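Local coordinates for sialidase B (PDB 4XJW), which hydrolyses terminal sialic acids from oligosaccharides, glycoproteins and glycolipids as an exo-alpha-sialidase of glycosyl hydrolase family 33, at residues A[210-215]-A[290-294]; A[218-224]-A[239-245]; A[556-562]-A[618-624]; A[571-575]-A[613-618]. The protein carries 1 engineered substitution. The contacts are given in a common frame with arbitrary orientation. Residues are numbered along the deposited sequence.

Contact 1 of 4, residues A[210-215]-A[290-294]; sequences TLYTLS and SSIVE. With OPX ((1s,3R,4S)-1-[(cyclohexylamino)methyl]-3,4-dihydroxycyclopentanesulfonic acid), chain B.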
# COMPACT_ATOMS: atom_id res chain seq x y z
N THR A 210 4.77 5.16 4.42
CA THR A 210 5.16 6.19 5.38
C THR A 210 6.10 7.18 4.68
O THR A 210 6.71 6.85 3.65
CB THR A 210 5.84 5.63 6.65
OG1 THR A 210 7.22 5.36 6.38
CG2 THR A 210 5.13 4.35 7.14
N LEU A 211 6.18 8.39 5.24
CA LEU A 211 7.15 9.41 4.80
C LEU A 211 7.62 10.17 6.03
O LEU A 211 6.86 10.38 6.95
CB LEU A 211 6.48 10.40 3.84
CG LEU A 211 6.13 9.97 2.42
CD1 LEU A 211 5.29 11.05 1.73
CD2 LEU A 211 7.38 9.65 1.62
N TYR A 212 8.87 10.61 6.03
CA TYR A 212 9.41 11.37 7.14
C TYR A 212 10.57 12.20 6.63
O TYR A 212 11.43 11.69 5.89
CB TYR A 212 9.91 10.42 8.23
CG TYR A 212 10.19 11.07 9.57
CD1 TYR A 212 11.36 11.79 9.79
CD2 TYR A 212 9.29 10.96 10.61
CE1 TYR A 212 11.63 12.37 11.02
CE2 TYR A 212 9.54 11.53 11.84
CZ TYR A 212 10.71 12.23 12.04
OH TYR A 212 10.93 12.80 13.28
N THR A 213 10.60 13.47 7.01
CA THR A 213 11.65 14.37 6.55
C THR A 213 12.73 14.47 7.62
O THR A 213 12.47 14.92 8.73
CB THR A 213 11.07 15.75 6.25
OG1 THR A 213 10.04 15.62 5.26
CG2 THR A 213 12.16 16.70 5.73
N LEU A 214 13.93 14.02 7.26
CA LEU A 214 15.07 14.02 8.17
C LEU A 214 15.72 15.39 8.26
O LEU A 214 15.51 16.26 7.39
CB LEU A 214 16.11 12.96 7.74
CG LEU A 214 15.54 11.54 7.59
CD1 LEU A 214 16.65 10.60 7.10
CD2 LEU A 214 14.98 11.06 8.92
N SER A 215 16.49 15.60 9.32
CA SER A 215 17.14 16.89 9.56
C SER A 215 18.11 17.28 8.44
O SER A 215 18.33 18.48 8.17
CB SER A 215 17.82 16.90 10.92
OG SER A 215 18.93 16.03 10.97
N SER A 290 4.64 -0.23 9.61
CA SER A 290 5.86 0.40 10.08
C SER A 290 5.67 1.87 10.41
O SER A 290 4.72 2.52 9.95
CB SER A 290 7.00 0.23 9.07
OG SER A 290 6.73 0.92 7.86
N SER A 291 6.61 2.40 11.19
CA SER A 291 6.57 3.80 11.63
C SER A 291 8.00 4.30 11.82
O SER A 291 8.86 3.55 12.31
CB SER A 291 5.78 3.93 12.93
OG SER A 291 5.42 5.28 13.14
N ILE A 292 8.26 5.56 11.46
CA ILE A 292 9.61 6.13 11.48
C ILE A 292 9.70 7.40 12.33
O ILE A 292 8.77 8.20 12.36
CB ILE A 292 10.06 6.50 10.05
CG1 ILE A 292 10.29 5.24 9.22
CG2 ILE A 292 11.36 7.30 10.08
CD1 ILE A 292 10.47 5.55 7.74
N VAL A 293 10.82 7.57 13.03
CA VAL A 293 11.12 8.84 13.68
C VAL A 293 12.62 9.07 13.62
O VAL A 293 13.40 8.12 13.46
CB VAL A 293 10.62 8.82 15.15
CG1 VAL A 293 11.60 8.05 16.01
CG2 VAL A 293 10.47 10.24 15.67
N GLU A 294 13.04 10.33 13.71
CA GLU A 294 14.47 10.62 13.82
C GLU A 294 14.77 11.10 15.22
O GLU A 294 14.02 11.91 15.78
CB GLU A 294 14.92 11.65 12.78
CG GLU A 294 16.44 11.91 12.81
CD GLU A 294 16.92 12.70 11.61
OE1 GLU A 294 16.36 13.79 11.37
OE2 GLU A 294 17.83 12.22 10.90
CAF OPX B . 10.74 21.81 6.72
CAG OPX B . 11.49 22.05 7.99
CAH OPX B . 10.65 20.34 6.44
CAI OPX B . 10.85 21.32 9.14
CAJ OPX B . 10.03 19.58 7.57
CAK OPX B . 10.23 17.77 9.98
CAL OPX B . 7.89 16.96 10.65
CAM OPX B . 9.72 15.41 10.76
CAO OPX B . 7.39 15.57 10.61
CAP OPX B . 8.51 14.78 10.08
CAQ OPX B . 10.76 19.85 8.87
CAR OPX B . 9.37 16.88 10.93
NAN OPX B . 10.07 19.23 10.01
OAA OPX B . 9.32 18.83 12.73
OAB OPX B . 8.77 16.59 13.50
OAC OPX B . 6.25 15.45 9.84
OAD OPX B . 8.65 14.91 8.72
OAE OPX B . 11.05 17.13 12.97
SAS OPX B . 9.64 17.39 12.63
O HOH W 1 19.38 13.74 9.30
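Two neighbouring blades of the sialidase beta-propeller meet through the innermost strand of each. The segments run almost parallel, 8° apart, with CA–CA distances of 6.6 to 6.8 Å (Thr210 with Ser291, Tyr212 with Ile292, Leu214 with Glu294), too wide for a ladder. No backbone-to-backbone hydrogen bond joins them; Thr210 pairs with Ser222 and Tyr212 with Leu220, Ser291 with Leu304, Ser290 and Ile292 with Gly455 (strand 451-459), and Leu211 O accepts Gln456 NE2. Side chains fill the gap: Tyr212 CB lies 3.9 Å from Ile292 CG2, and Thr210 CG2 3.4 Å from Ser290 O. The hydroxyls of Thr210 and Ser290 both bond Ser222 OG. Polar links gather at the C-terminal end. Glu294 OE1 accepts Ser215 N at 2.7 Å, OE2 accepts a hydrogen bond from a water at 2.7 Å, and that water bonds Ser215 OG at 2.9 Å. Glu294 N donates weakly to Tyr212 OH, 3.3 Å. The same end lines the OPX pocket: Thr213 OG1 is bonded to Thr619 OG1 and Glu620 O, while Thr213 N donates to OPX OAD at 3.0 Å. Val293 C lies over one face of the Tyr212 ring, OPX over the opposite, with Tyr212 CZ 3.6 Å from OPX CAM.

Contact 2 of 4, residues A[218-224]-A[239-245]; sequences RVLSSID and IATSYSD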
# COMPACT_ATOMS: atom_id res chain seq x y z
N ARG A 218 17.09 14.86 3.73
CA ARG A 218 16.72 13.57 3.14
C ARG A 218 15.30 13.20 3.56
O ARG A 218 14.94 13.36 4.71
CB ARG A 218 17.71 12.47 3.54
CG ARG A 218 17.30 11.07 3.09
CD ARG A 218 18.42 10.06 3.35
NE ARG A 218 19.55 10.26 2.45
CZ ARG A 218 20.65 9.51 2.45
NH1 ARG A 218 20.78 8.51 3.31
NH2 ARG A 218 21.63 9.77 1.59
N VAL A 219 14.51 12.75 2.60
CA VAL A 219 13.15 12.30 2.89
C VAL A 219 13.16 10.78 2.82
O VAL A 219 13.63 10.21 1.83
CB VAL A 219 12.14 12.88 1.88
CG1 VAL A 219 10.73 12.39 2.20
CG2 VAL A 219 12.18 14.40 1.91
N LEU A 220 12.67 10.13 3.87
CA LEU A 220 12.70 8.67 3.99
C LEU A 220 11.28 8.13 3.88
O LEU A 220 10.32 8.75 4.36
CB LEU A 220 13.30 8.26 5.34
CG LEU A 220 13.53 6.78 5.64
CD1 LEU A 220 14.51 6.20 4.63
CD2 LEU A 220 14.04 6.58 7.07
N SER A 221 11.14 6.98 3.23
CA SER A 221 9.85 6.30 3.14
C SER A 221 10.01 4.85 3.52
O SER A 221 10.97 4.20 3.14
CB SER A 221 9.29 6.40 1.71
OG SER A 221 8.10 5.62 1.54
N SER A 222 9.06 4.33 4.29
CA SER A 222 8.97 2.89 4.51
C SER A 222 7.64 2.34 4.02
O SER A 222 6.70 3.11 3.75
CB SER A 222 9.22 2.49 5.98
OG SER A 222 8.23 3.01 6.85
N ILE A 223 7.57 1.02 3.88
CA ILE A 223 6.42 0.37 3.25
C ILE A 223 6.40 -1.10 3.62
O ILE A 223 7.44 -1.68 3.96
CB ILE A 223 6.50 0.53 1.70
CG1 ILE A 223 5.16 0.22 1.03
CG2 ILE A 223 7.53 -0.39 1.08
CD1 ILE A 223 4.51 1.39 0.44
N ASP A 224 5.21 -1.69 3.61
CA ASP A 224 5.05 -3.14 3.61
C ASP A 224 5.28 -3.63 2.18
O ASP A 224 4.55 -3.24 1.27
CB ASP A 224 3.61 -3.53 3.96
CG ASP A 224 3.29 -3.49 5.45
OD1 ASP A 224 3.91 -2.74 6.23
OD2 ASP A 224 2.35 -4.22 5.82
N ILE A 239 9.48 -5.27 5.59
CA ILE A 239 9.47 -3.80 5.60
C ILE A 239 10.61 -3.29 4.72
O ILE A 239 11.76 -3.66 4.94
CB ILE A 239 9.62 -3.22 7.01
CG1 ILE A 239 8.58 -3.80 7.98
CG2 ILE A 239 9.53 -1.69 6.97
CD1 ILE A 239 7.12 -3.63 7.52
N ALA A 240 10.28 -2.46 3.74
CA ALA A 240 11.29 -1.92 2.82
C ALA A 240 11.36 -0.41 2.97
O ALA A 240 10.40 0.23 3.43
CB ALA A 240 10.96 -2.29 1.37
N THR A 241 12.50 0.16 2.59
CA THR A 241 12.70 1.62 2.67
C THR A 241 13.38 2.16 1.42
O THR A 241 14.10 1.43 0.73
CB THR A 241 13.52 2.06 3.92
OG1 THR A 241 14.82 1.49 3.89
CG2 THR A 241 12.87 1.62 5.22
N SER A 242 13.14 3.44 1.17
CA SER A 242 13.78 4.20 0.09
C SER A 242 13.88 5.66 0.53
O SER A 242 13.08 6.13 1.33
CB SER A 242 12.95 4.06 -1.19
OG SER A 242 13.45 4.91 -2.23
N TYR A 243 14.88 6.39 0.05
CA TYR A 243 15.01 7.80 0.43
C TYR A 243 15.25 8.68 -0.80
O TYR A 243 15.69 8.20 -1.86
CB TYR A 243 16.15 8.03 1.47
CG TYR A 243 17.45 7.43 1.03
CD1 TYR A 243 18.30 8.12 0.17
CD2 TYR A 243 17.80 6.14 1.41
CE1 TYR A 243 19.49 7.54 -0.27
CE2 TYR A 243 18.97 5.55 0.98
CZ TYR A 243 19.81 6.26 0.14
OH TYR A 243 20.98 5.67 -0.28
N SER A 244 14.94 9.96 -0.65
CA SER A 244 15.19 10.93 -1.70
C SER A 244 16.04 12.06 -1.14
O SER A 244 15.77 12.56 -0.04
CB SER A 244 13.86 11.49 -2.22
OG SER A 244 14.13 12.61 -3.07
N ASP A 245 17.08 12.45 -1.88
CA ASP A 245 17.93 13.57 -1.47
C ASP A 245 17.66 14.84 -2.26
O ASP A 245 18.36 15.85 -2.07
CB ASP A 245 19.42 13.19 -1.58
CG ASP A 245 19.84 12.21 -0.52
OD1 ASP A 245 19.32 12.35 0.61
OD2 ASP A 245 20.65 11.31 -0.80
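This is a beta hairpin, the two middle strands of the first propeller blade, and its second strand leads into the first Asp-box (BNR) repeat. The strands run antiparallel (155°), 4.7 Å apart at closest. Val219–Ser244, Ser221–Ser242 and Ile223–Ala240 are hydrogen-bonded pairs, from Ser244 N to Val219 O at 2.8 Å to a weak, bent Ile223 N to Ala240 O at 3.0 Å. Leu220–Tyr243, Ser222–Thr241 and Asp224–Ile239 alternate as non-hydrogen-bonded pairs; their side chains share a face, on which Leu220, Ser222 and Ile239 pack against strands 286-294 and 301-308 of the next blade. Ser244 OG bonds Gly248 N and Thr250 O inside the Asp-box. The side chain of Asp224, salt-bridged to Arg226, is about 5 Å from that of Arg207, a substrate-binding residue by similarity. At the open end the Arg218 guanidinium lies flat on Tyr243, a cation-pi stack with centres 3.8 Å apart, and forms a two-pronged salt bridge: NE to Asp245 OD1 at 2.8 Å, NH2 to Asp245 OD2 at 3.0 Å.

Contact 3 of 4, residues A[556-562]-A[618-624]; sequences SAIKYSQ and ITELPNH. With OPX ((1s,3R,4S)-1-[(cyclohexylamino)methyl]-3,4-dihydroxycyclopentanesulfonic acid), chain B.
The inner strands of two adjacent propeller blades lie side by side and, with the turn after 618-620, line the OPX pocket. Strands 556-559 and 618-620 are extended and nearly parallel (14°), their axes 6.7 Å apart at closest; Ser556 sits opposite Ile618 (CA–CA 6.3 Å), Ile558 opposite Thr619 (6.7 Å) and Tyr560 opposite Glu620 (6.8 Å). No backbone ladder joins them. Ile558 and Ile618 point toward each other's strand (both chi1 p, chi2 t), with Ile558 CG1 3.9 Å from Ile618 CD1 and Ile558 CG2 3.4 Å from Ile618 O. Thr619 (chi1 t) points away; its OG1 is hydrogen-bonded to Thr213 OG1 and receives a weak hydrogen bond from OPX OAD, 2.9 Å. The type I turn Leu621 to His624 (His624 N to Leu621 O 2.8 Å) brings His624, phi 74°, back to the partner. Glu620 is fully extended (chi1 and chi2 t): OE1 accepts Ser561 N at 2.8 Å and a water at 2.7 Å that also donates to Lys559 O, and OE2 accepts Ser561 OG (chi1 p) at 2.6 Å and His624 ND1 (chi1 m) at 2.7 Å. Gln562 (chi1 and chi2 m) folds back: NE2 donates to Ser561 OG at 2.9 Å and CG lies 4.2 Å from the His624 ring centroid, a CH-pi contact over its face. Tyr560, chi1 t, donates from OH to His624 O in the turn, 2.7 Å.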
# COMPACT_ATOMS: atom_id res chain seq x y z
N SER A 556 -3.27 10.46 8.14
CA SER A 556 -1.94 10.98 8.41
C SER A 556 -2.05 12.48 8.65
O SER A 556 -3.02 13.11 8.23
CB SER A 556 -0.96 10.64 7.29
OG SER A 556 -1.45 10.99 6.01
N ALA A 557 -1.08 13.04 9.37
CA ALA A 557 -1.23 14.39 9.90
C ALA A 557 0.12 15.03 10.11
O ALA A 557 1.02 14.39 10.64
CB ALA A 557 -1.99 14.36 11.21
N ILE A 558 0.24 16.29 9.72
CA ILE A 558 1.47 17.04 10.00
C ILE A 558 1.19 18.46 10.46
O ILE A 558 0.13 19.02 10.20
CB ILE A 558 2.41 17.11 8.78
CG1 ILE A 558 1.72 17.80 7.59
CG2 ILE A 558 2.90 15.73 8.38
CD1 ILE A 558 2.67 18.20 6.45
N LYS A 559 2.16 19.04 11.17
CA LYS A 559 2.16 20.45 11.51
C LYS A 559 3.06 21.13 10.49
O LYS A 559 4.24 20.81 10.38
CB LYS A 559 2.72 20.64 12.92
CG LYS A 559 2.98 22.09 13.33
CD LYS A 559 1.70 22.78 13.72
CE LYS A 559 1.92 24.28 13.99
NZ LYS A 559 2.93 24.56 15.06
N TYR A 560 2.48 22.03 9.70
CA TYR A 560 3.21 22.74 8.65
C TYR A 560 4.13 23.78 9.28
O TYR A 560 3.77 24.40 10.28
CB TYR A 560 2.21 23.38 7.68
CG TYR A 560 2.82 23.87 6.39
CD1 TYR A 560 3.53 23.00 5.57
CD2 TYR A 560 2.68 25.19 5.99
CE1 TYR A 560 4.10 23.44 4.39
CE2 TYR A 560 3.24 25.64 4.80
CZ TYR A 560 3.95 24.76 4.01
OH TYR A 560 4.51 25.20 2.82
N SER A 561 5.32 23.97 8.72
CA SER A 561 6.31 24.88 9.31
C SER A 561 6.03 26.37 9.10
O SER A 561 6.56 27.21 9.83
CB SER A 561 7.72 24.55 8.80
OG SER A 561 7.92 25.03 7.47
N GLN A 562 5.21 26.69 8.10
CA GLN A 562 4.97 28.07 7.70
C GLN A 562 3.54 28.47 8.05
O GLN A 562 2.65 27.61 8.11
CB GLN A 562 5.20 28.25 6.20
CG GLN A 562 6.56 27.76 5.71
CD GLN A 562 7.72 28.53 6.30
OE1 GLN A 562 7.82 29.74 6.13
NE2 GLN A 562 8.60 27.83 7.01
N ILE A 618 1.96 11.68 4.60
CA ILE A 618 2.28 13.04 4.19
C ILE A 618 3.49 13.61 4.93
O ILE A 618 3.70 13.33 6.11
CB ILE A 618 1.08 14.00 4.31
CG1 ILE A 618 0.53 14.04 5.74
CG2 ILE A 618 -0.02 13.64 3.29
CD1 ILE A 618 -0.53 15.13 5.93
N THR A 619 4.28 14.40 4.23
CA THR A 619 5.36 15.10 4.91
C THR A 619 5.67 16.40 4.21
O THR A 619 5.50 16.53 3.00
CB THR A 619 6.62 14.20 5.08
OG1 THR A 619 7.41 14.71 6.15
CG2 THR A 619 7.46 14.11 3.78
N GLU A 620 6.10 17.39 5.00
CA GLU A 620 6.60 18.63 4.43
C GLU A 620 8.01 18.38 3.95
O GLU A 620 8.88 17.97 4.72
CB GLU A 620 6.58 19.75 5.47
CG GLU A 620 7.05 21.09 4.91
CD GLU A 620 6.95 22.22 5.91
OE1 GLU A 620 6.49 21.98 7.05
OE2 GLU A 620 7.37 23.34 5.56
N LEU A 621 8.21 18.59 2.66
CA LEU A 621 9.54 18.49 2.06
C LEU A 621 10.35 19.70 2.51
O LEU A 621 9.79 20.73 2.92
CB LEU A 621 9.42 18.41 0.54
CG LEU A 621 8.44 17.30 0.11
CD1 LEU A 621 8.10 17.38 -1.36
CD2 LEU A 621 9.00 15.92 0.45
N PRO A 622 11.69 19.58 2.48
CA PRO A 622 12.52 20.70 2.94
C PRO A 622 12.29 21.99 2.18
O PRO A 622 12.58 23.06 2.72
CB PRO A 622 13.94 20.19 2.71
CG PRO A 622 13.83 18.71 2.78
CD PRO A 622 12.50 18.39 2.15
N ASN A 623 11.77 21.92 0.96
CA ASN A 623 11.47 23.12 0.18
C ASN A 623 10.07 23.68 0.44
O ASN A 623 9.61 24.57 -0.28
CB ASN A 623 11.67 22.85 -1.30
CG ASN A 623 10.73 21.79 -1.83
OD1 ASN A 623 9.88 21.28 -1.09
ND2 ASN A 623 10.87 21.44 -3.11
N HIS A 624 9.41 23.12 1.46
CA HIS A 624 8.06 23.53 1.89
C HIS A 624 6.93 23.09 0.98
O HIS A 624 5.79 23.49 1.18
CB HIS A 624 7.99 25.04 2.18
CG HIS A 624 9.05 25.52 3.13
ND1 HIS A 624 9.20 24.99 4.39
CD2 HIS A 624 10.01 26.46 2.99
CE1 HIS A 624 10.21 25.59 5.00
NE2 HIS A 624 10.72 26.49 4.17
CAF OPX B . 10.74 21.81 6.72
CAG OPX B . 11.49 22.05 7.99
CAH OPX B . 10.65 20.34 6.44
CAI OPX B . 10.85 21.32 9.14
CAJ OPX B . 10.03 19.58 7.57
CAK OPX B . 10.23 17.77 9.98
CAL OPX B . 7.89 16.96 10.65
CAM OPX B . 9.72 15.41 10.76
CAO OPX B . 7.39 15.57 10.61
CAP OPX B . 8.51 14.78 10.08
CAQ OPX B . 10.76 19.85 8.87
CAR OPX B . 9.37 16.88 10.93
NAN OPX B . 10.07 19.23 10.01
OAA OPX B . 9.32 18.83 12.73
OAB OPX B . 8.77 16.59 13.50
OAC OPX B . 6.25 15.45 9.84
OAD OPX B . 8.65 14.91 8.72
OAE OPX B . 11.05 17.13 12.97
SAS OPX B . 9.64 17.39 12.63
O HOH W 2 6.28 19.99 8.79

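Contact 4 of 4, residues A[571-575]-A[613-618]; sequences ILSTP and YAYSAI
Strand 571-575 is extended throughout. Segment 613-618 begins as loop and becomes strand at 616-618, antiparallel to it (164°) with axes 7.3 Å apart at closest; Ser573 lies opposite Ser616 (CA–CA 6.7 Å) and Pro575 opposite Tyr613 (5.7 Å). Tyr613, chi1 t, points toward the partner: its OH is 2.7 Å from Ser573 OG in a hydrogen bond, its CD1 4.0 Å from Pro575 CD, and its O 3.5 Å from Pro575 CB. Ala614 has the unusual backbone angles -120/-119, which redirect the chain; its O comes 3.9 Å from Pro575 CD, and its side chain is about 4 Å from that of Arg581, a substrate-binding residue by similarity. Tyr615 (chi1 m) points away from strand 571-575. It is the nucleophile by similarity, and its OH is hydrogen-bonded to Glu503. In the sialidase beta-propeller this loop places the probable nucleophile just before the innermost strand of the last blade, which packs on the second strand of the preceding blade. Ser616, chi1 p, points back and its OG meets Ser573 OG (chi1 t) at 2.6 Å, so Ser573 bonds two hydroxyls; Ser616 OG is also hydrogen-bonded to Ser556 OG. Ala617 faces away. Ile618, chi1 p and chi2 t, sets CG2 3.5 Å from Ser573 CB, and CD1 3.3 Å from Ile571 O and 4.3 Å from Ile571 CG2.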
# COMPACT_ATOMS: atom_id res chain seq x y z
N ILE A 571 -2.13 19.87 8.63
CA ILE A 571 -2.67 19.27 7.41
C ILE A 571 -2.98 17.79 7.65
O ILE A 571 -2.14 17.04 8.15
CB ILE A 571 -1.73 19.44 6.21
CG1 ILE A 571 -1.37 20.92 6.04
CG2 ILE A 571 -2.38 18.88 4.95
CD1 ILE A 571 -0.30 21.18 5.00
N LEU A 572 -4.21 17.39 7.33
CA LEU A 572 -4.64 16.01 7.44
C LEU A 572 -4.78 15.39 6.05
O LEU A 572 -5.18 16.07 5.10
CB LEU A 572 -5.99 15.94 8.15
CG LEU A 572 -6.17 16.48 9.57
CD1 LEU A 572 -7.59 16.14 10.05
CD2 LEU A 572 -5.14 15.90 10.53
N SER A 573 -4.47 14.10 5.94
CA SER A 573 -4.70 13.34 4.70
C SER A 573 -5.59 12.14 5.03
O SER A 573 -5.28 11.38 5.95
CB SER A 573 -3.37 12.86 4.14
OG SER A 573 -3.54 11.83 3.19
N THR A 574 -6.66 11.96 4.26
CA THR A 574 -7.66 10.93 4.54
C THR A 574 -8.62 10.85 3.37
O THR A 574 -8.83 11.84 2.68
CB THR A 574 -8.46 11.29 5.82
OG1 THR A 574 -9.53 10.34 6.02
CG2 THR A 574 -9.05 12.69 5.72
N PRO A 575 -9.23 9.67 3.16
CA PRO A 575 -10.44 9.66 2.34
C PRO A 575 -11.51 10.52 3.02
O PRO A 575 -11.59 10.57 4.25
CB PRO A 575 -10.86 8.18 2.36
CG PRO A 575 -10.27 7.64 3.65
CD PRO A 575 -8.93 8.34 3.71
N TYR A 613 -8.76 6.01 -2.58
CA TYR A 613 -7.76 6.63 -1.73
C TYR A 613 -7.85 5.99 -0.36
O TYR A 613 -8.89 6.08 0.30
CB TYR A 613 -8.03 8.13 -1.61
CG TYR A 613 -6.90 8.94 -0.99
CD1 TYR A 613 -6.79 9.11 0.39
CD2 TYR A 613 -5.97 9.57 -1.80
CE1 TYR A 613 -5.74 9.89 0.95
CE2 TYR A 613 -4.94 10.34 -1.27
CZ TYR A 613 -4.82 10.49 0.10
OH TYR A 613 -3.78 11.26 0.56
N ALA A 614 -6.80 5.31 0.07
CA ALA A 614 -6.86 4.56 1.32
C ALA A 614 -5.82 5.05 2.32
O ALA A 614 -5.87 6.20 2.72
CB ALA A 614 -6.79 3.04 1.06
N TYR A 615 -4.89 4.19 2.74
CA TYR A 615 -3.87 4.63 3.66
C TYR A 615 -2.94 5.62 2.97
O TYR A 615 -2.75 5.59 1.74
CB TYR A 615 -3.05 3.47 4.23
CG TYR A 615 -3.72 2.65 5.30
CD1 TYR A 615 -5.08 2.36 5.25
CD2 TYR A 615 -2.99 2.11 6.35
CE1 TYR A 615 -5.68 1.57 6.23
CE2 TYR A 615 -3.58 1.34 7.32
CZ TYR A 615 -4.92 1.06 7.24
OH TYR A 615 -5.52 0.27 8.21
N SER A 616 -2.37 6.51 3.77
CA SER A 616 -1.59 7.59 3.22
C SER A 616 -0.49 8.06 4.14
O SER A 616 -0.51 7.87 5.36
CB SER A 616 -2.50 8.76 2.85
OG SER A 616 -3.00 9.38 4.03
N ALA A 617 0.50 8.71 3.51
CA ALA A 617 1.62 9.31 4.21
C ALA A 617 1.80 10.72 3.68
O ALA A 617 1.79 10.95 2.46
CB ALA A 617 2.87 8.47 3.98
N ILE A 618 1.96 11.68 4.60
CA ILE A 618 2.28 13.04 4.19
C ILE A 618 3.49 13.61 4.93
O ILE A 618 3.70 13.33 6.11
CB ILE A 618 1.08 14.00 4.31
CG1 ILE A 618 0.53 14.04 5.74
CG2 ILE A 618 -0.02 13.64 3.29
CD1 ILE A 618 -0.53 15.13 5.93

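After the N-terminal beta-sandwich, the chain enters the propeller at strand 205-213, where segment 210-215 opens contact 1, passes through hairpin 218-224/239-245, where contact 2 closes a short loop, and returns at 290-294 to close contact 1, with contact 2 nested inside. Much later, strand 556-559 opens contact 3, within which contact 4 nests, and strand 616-620 completes both through their shared Ile618. The pairs are in series along the chain and nothing crosses. The ends of the propeller nevertheless meet in space: hydroxyl and carbonyl groups of contacts 1 and 3 hydrogen-bond each other, Val219 packs on Leu621, and Ala617 on Thr210. This joins first and last blades, with OPX held between contacts 1 and 3.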